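Local coordinates for protein glycosyltransferase (Streptomyces halstedii, PDB 3WAD) that is a GT-B-fold glycosyltransferase, built from two Rossmann-like domains that each carry a parallel beta sheet, at residues 124-129 / 144-149. Sequence-based numbering, arbitrary orientation.
Sequences PDLVIW and GAPHVR
Trp129 meets two residues of the adjacent strand, His147 through its NE1 and Arg149 through its six-membered ring. Its CG lies between the backbone N and the carbonyl carbon (chi1 45°), a rotation that swings the ring from CB over the adjacent strand. CD1 of Trp129 passes 3.4 Å from Val148 O. Next along the rim, NE1 of Trp129 donates a hydrogen bond to His147 ND1 (3.1 Å, 151° at the hydrogen), with each partner tilted out of the other's ring plane. CE2 and CZ2 of Trp129 lie against Arg149 CB, CZ3 and CH2 against Arg149 CG and CD: CG of Arg149 stands 3.7 Å from the six-membered centroid of Trp129 and 12° off its normal, which meets the criteria for a CH-pi contact, while CH2 of Trp129 comes to 3.4 Å from Arg149 CD. Arg149 NH1 forms a salt bridge with Asp155, while NE and NH2 hydrogen-bond Thr201 O and Thr205 OG1; His147 NE2 is bonded to Glu141, consistent with ND1 serving as the acceptor.

The main chains pair in parallel through hydrogen bonds from Val127 N to Pro146 O, Val148 N to Val127 O (2.7 Å) and Trp129 N to Val148 O (2.9 Å). Leu126 CD1 meets Val148 CG2 at 4.0 Å on the sheet face packed by helix 402-415. Helix 135-141, the crossover of this right-handed beta-alpha-beta unit, packs on the Val127 and His147 face, and strands 2-6 and 204-206 flank the pair within the parallel sheet.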
ATOM      1  N   PRO B 124       6.006 -19.746  -5.860  1.00 31.96           N
ATOM      2  CA  PRO B 124       4.766 -19.180  -5.389  1.00 31.07           C
ATOM      3  C   PRO B 124       3.567 -20.150  -5.303  1.00 30.79           C
ATOM      4  O   PRO B 124       3.491 -21.035  -6.094  1.00 29.69           O
ATOM      5  CB  PRO B 124       4.469 -18.128  -6.461  1.00 30.45           C
ATOM      6  CG  PRO B 124       4.971 -18.651  -7.628  1.00 31.65           C
ATOM      7  CD  PRO B 124       6.291 -19.333  -7.230  1.00 31.54           C
ATOM      8  N   ASP B 125       2.602 -19.940  -4.424  1.00 30.86           N
ATOM      9  CA  ASP B 125       1.396 -20.778  -4.433  1.00 31.62           C
ATOM     10  C   ASP B 125       0.282 -20.314  -5.360  1.00 32.45           C
ATOM     11  O   ASP B 125      -0.702 -21.084  -5.601  1.00 30.34           O
ATOM     12  CB  ASP B 125       0.811 -20.830  -3.040  1.00 31.53           C
ATOM     13  CG  ASP B 125       1.858 -21.360  -2.023  1.00 36.19           C
ATOM     14  OD1 ASP B 125       2.259 -22.547  -2.180  1.00 38.54           O
ATOM     15  OD2 ASP B 125       2.402 -20.555  -1.210  1.00 33.82           O
ATOM     16  N   LEU B 126       0.374 -19.039  -5.790  1.00 30.76           N
ATOM     17  CA  LEU B 126      -0.617 -18.397  -6.735  1.00 29.07           C
ATOM     18  C   LEU B 126       0.181 -17.391  -7.626  1.00 30.71           C
ATOM     19  O   LEU B 126       1.057 -16.655  -7.085  1.00 28.92           O
ATOM     20  CB  LEU B 126      -1.723 -17.751  -5.901  1.00 29.84           C
ATOM     21  CG  LEU B 126      -2.960 -17.132  -6.622  1.00 26.73           C
ATOM     22  CD1 LEU B 126      -3.760 -18.248  -7.328  1.00 25.61           C
ATOM     23  CD2 LEU B 126      -3.770 -16.376  -5.667  1.00 29.90           C
ATOM     24  N   VAL B 127       0.067 -17.491  -8.971  1.00 29.31           N
ATOM     25  CA  VAL B 127       0.479 -16.380  -9.868  1.00 27.36           C
ATOM     26  C   VAL B 127      -0.766 -15.555 -10.298  1.00 28.59           C
ATOM     27  O   VAL B 127      -1.838 -16.138 -10.690  1.00 26.91           O
ATOM     28  CB  VAL B 127       1.355 -16.856 -11.019  1.00 28.31           C
ATOM     29  CG1 VAL B 127       1.730 -15.661 -12.073  1.00 26.69           C
ATOM     30  CG2 VAL B 127       2.647 -17.560 -10.438  1.00 25.77           C
ATOM     31  N   ILE B 128      -0.681 -14.219 -10.144  1.00 26.31           N
ATOM     32  CA  ILE B 128      -1.778 -13.273 -10.624  1.00 25.52           C
ATOM     33  C   ILE B 128      -1.126 -12.395 -11.686  1.00 26.15           C
ATOM     34  O   ILE B 128      -0.166 -11.676 -11.393  1.00 25.58           O
ATOM     35  CB  ILE B 128      -2.372 -12.393  -9.547  1.00 25.26           C
ATOM     36  CG1 ILE B 128      -2.919 -13.267  -8.351  1.00 25.35           C
ATOM     37  CG2 ILE B 128      -3.486 -11.432 -10.135  1.00 28.96           C
ATOM     38  CD1 ILE B 128      -3.383 -12.473  -7.207  1.00 26.92           C
ATOM     39  N   TRP B 129      -1.571 -12.528 -12.932  1.00 24.32           N
ATOM     40  CA  TRP B 129      -0.906 -11.779 -14.007  1.00 23.85           C
ATOM     41  C   TRP B 129      -1.898 -10.800 -14.628  1.00 24.33           C
ATOM     42  O   TRP B 129      -2.997 -11.170 -15.043  1.00 21.87           O
ATOM     43  CB  TRP B 129      -0.340 -12.647 -15.066  1.00 22.50           C
ATOM     44  CG  TRP B 129      -1.215 -13.818 -15.613  1.00 25.44           C
ATOM     45  CD1 TRP B 129      -1.632 -15.007 -14.932  1.00 24.37           C
ATOM     46  CD2 TRP B 129      -1.766 -13.915 -16.941  1.00 24.18           C
ATOM     47  NE1 TRP B 129      -2.322 -15.823 -15.817  1.00 23.41           N
ATOM     48  CE2 TRP B 129      -2.444 -15.179 -17.031  1.00 25.35           C
ATOM     49  CE3 TRP B 129      -1.646 -13.118 -18.104  1.00 22.19           C
ATOM     50  CZ2 TRP B 129      -3.041 -15.622 -18.226  1.00 26.03           C
ATOM     51  CZ3 TRP B 129      -2.236 -13.558 -19.276  1.00 21.30           C
ATOM     52  CH2 TRP B 129      -2.931 -14.824 -19.330  1.00 23.24           C
ATOM     53  N   GLY B 144       3.450 -25.701 -11.526  1.00 38.67           N
ATOM     54  CA  GLY B 144       2.064 -26.091 -11.217  1.00 35.05           C
ATOM     55  C   GLY B 144       1.438 -25.167 -10.197  1.00 36.73           C
ATOM     56  O   GLY B 144       0.617 -25.592  -9.290  1.00 36.17           O
ATOM     57  N   ALA B 145       1.743 -23.863 -10.309  1.00 32.77           N
ATOM     58  CA  ALA B 145       0.853 -23.017  -9.535  1.00 29.72           C
ATOM     59  C   ALA B 145      -0.324 -22.701 -10.460  1.00 27.56           C
ATOM     60  O   ALA B 145      -0.136 -22.480 -11.664  1.00 27.95           O
ATOM     61  CB  ALA B 145       1.578 -21.722  -9.019  1.00 27.95           C
ATOM     62  N   PRO B 146      -1.509 -22.658  -9.892  1.00 26.34           N
ATOM     63  CA  PRO B 146      -2.689 -22.174 -10.490  1.00 26.80           C
ATOM     64  C   PRO B 146      -2.418 -20.615 -10.725  1.00 29.89           C
ATOM     65  O   PRO B 146      -1.645 -19.962  -9.946  1.00 28.10           O
ATOM     66  CB  PRO B 146      -3.685 -22.357  -9.390  1.00 28.51           C
ATOM     67  CG  PRO B 146      -2.803 -22.271  -8.061  1.00 24.88           C
ATOM     68  CD  PRO B 146      -1.653 -22.924  -8.433  1.00 25.53           C
ATOM     69  N   HIS B 147      -2.962 -20.042 -11.807  1.00 29.09           N
ATOM     70  CA  HIS B 147      -2.708 -18.591 -12.097  1.00 27.22           C
ATOM     71  C   HIS B 147      -4.013 -17.909 -12.472  1.00 26.95           C
ATOM     72  O   HIS B 147      -4.856 -18.471 -13.200  1.00 26.01           O
ATOM     73  CB  HIS B 147      -1.599 -18.420 -13.123  1.00 26.58           C
ATOM     74  CG  HIS B 147      -1.747 -19.317 -14.307  1.00 31.13           C
ATOM     75  ND1 HIS B 147      -2.428 -18.931 -15.444  1.00 29.76           N
ATOM     76  CD2 HIS B 147      -1.375 -20.605 -14.511  1.00 30.35           C
ATOM     77  CE1 HIS B 147      -2.440 -19.932 -16.305  1.00 30.28           C
ATOM     78  NE2 HIS B 147      -1.770 -20.940 -15.780  1.00 31.65           N
ATOM     79  N   VAL B 148      -4.186 -16.701 -11.960  1.00 24.89           N
ATOM     80  CA  VAL B 148      -5.383 -15.934 -12.196  1.00 24.16           C
ATOM     81  C   VAL B 148      -5.053 -14.784 -13.167  1.00 24.80           C
ATOM     82  O   VAL B 148      -4.119 -13.943 -12.873  1.00 22.55           O
ATOM     83  CB  VAL B 148      -5.879 -15.367 -10.907  1.00 23.77           C
ATOM     84  CG1 VAL B 148      -7.093 -14.425 -11.168  1.00 24.72           C
ATOM     85  CG2 VAL B 148      -6.259 -16.473  -9.972  1.00 21.55           C
ATOM     86  N   ARG B 149      -5.766 -14.753 -14.308  1.00 22.98           N
ATOM     87  CA  ARG B 149      -5.597 -13.684 -15.286  1.00 21.72           C
ATOM     88  C   ARG B 149      -6.416 -12.468 -14.798  1.00 21.87           C
ATOM     89  O   ARG B 149      -7.644 -12.547 -14.681  1.00 21.69           O
ATOM     90  CB  ARG B 149      -5.920 -14.176 -16.720  1.00 23.02           C
ATOM     91  CG  ARG B 149      -5.782 -13.072 -17.829  1.00 21.84           C
ATOM     92  CD  ARG B 149      -6.107 -13.628 -19.187  1.00 21.54           C
ATOM     93  NE  ARG B 149      -7.506 -14.040 -19.192  1.00 20.26           N
ATOM     94  CZ  ARG B 149      -8.467 -13.478 -19.934  1.00 17.96           C
ATOM     95  NH1 ARG B 149      -8.183 -12.473 -20.783  1.00 20.13           N
ATOM     96  NH2 ARG B 149      -9.718 -13.913 -19.785  1.00 20.35           N
TER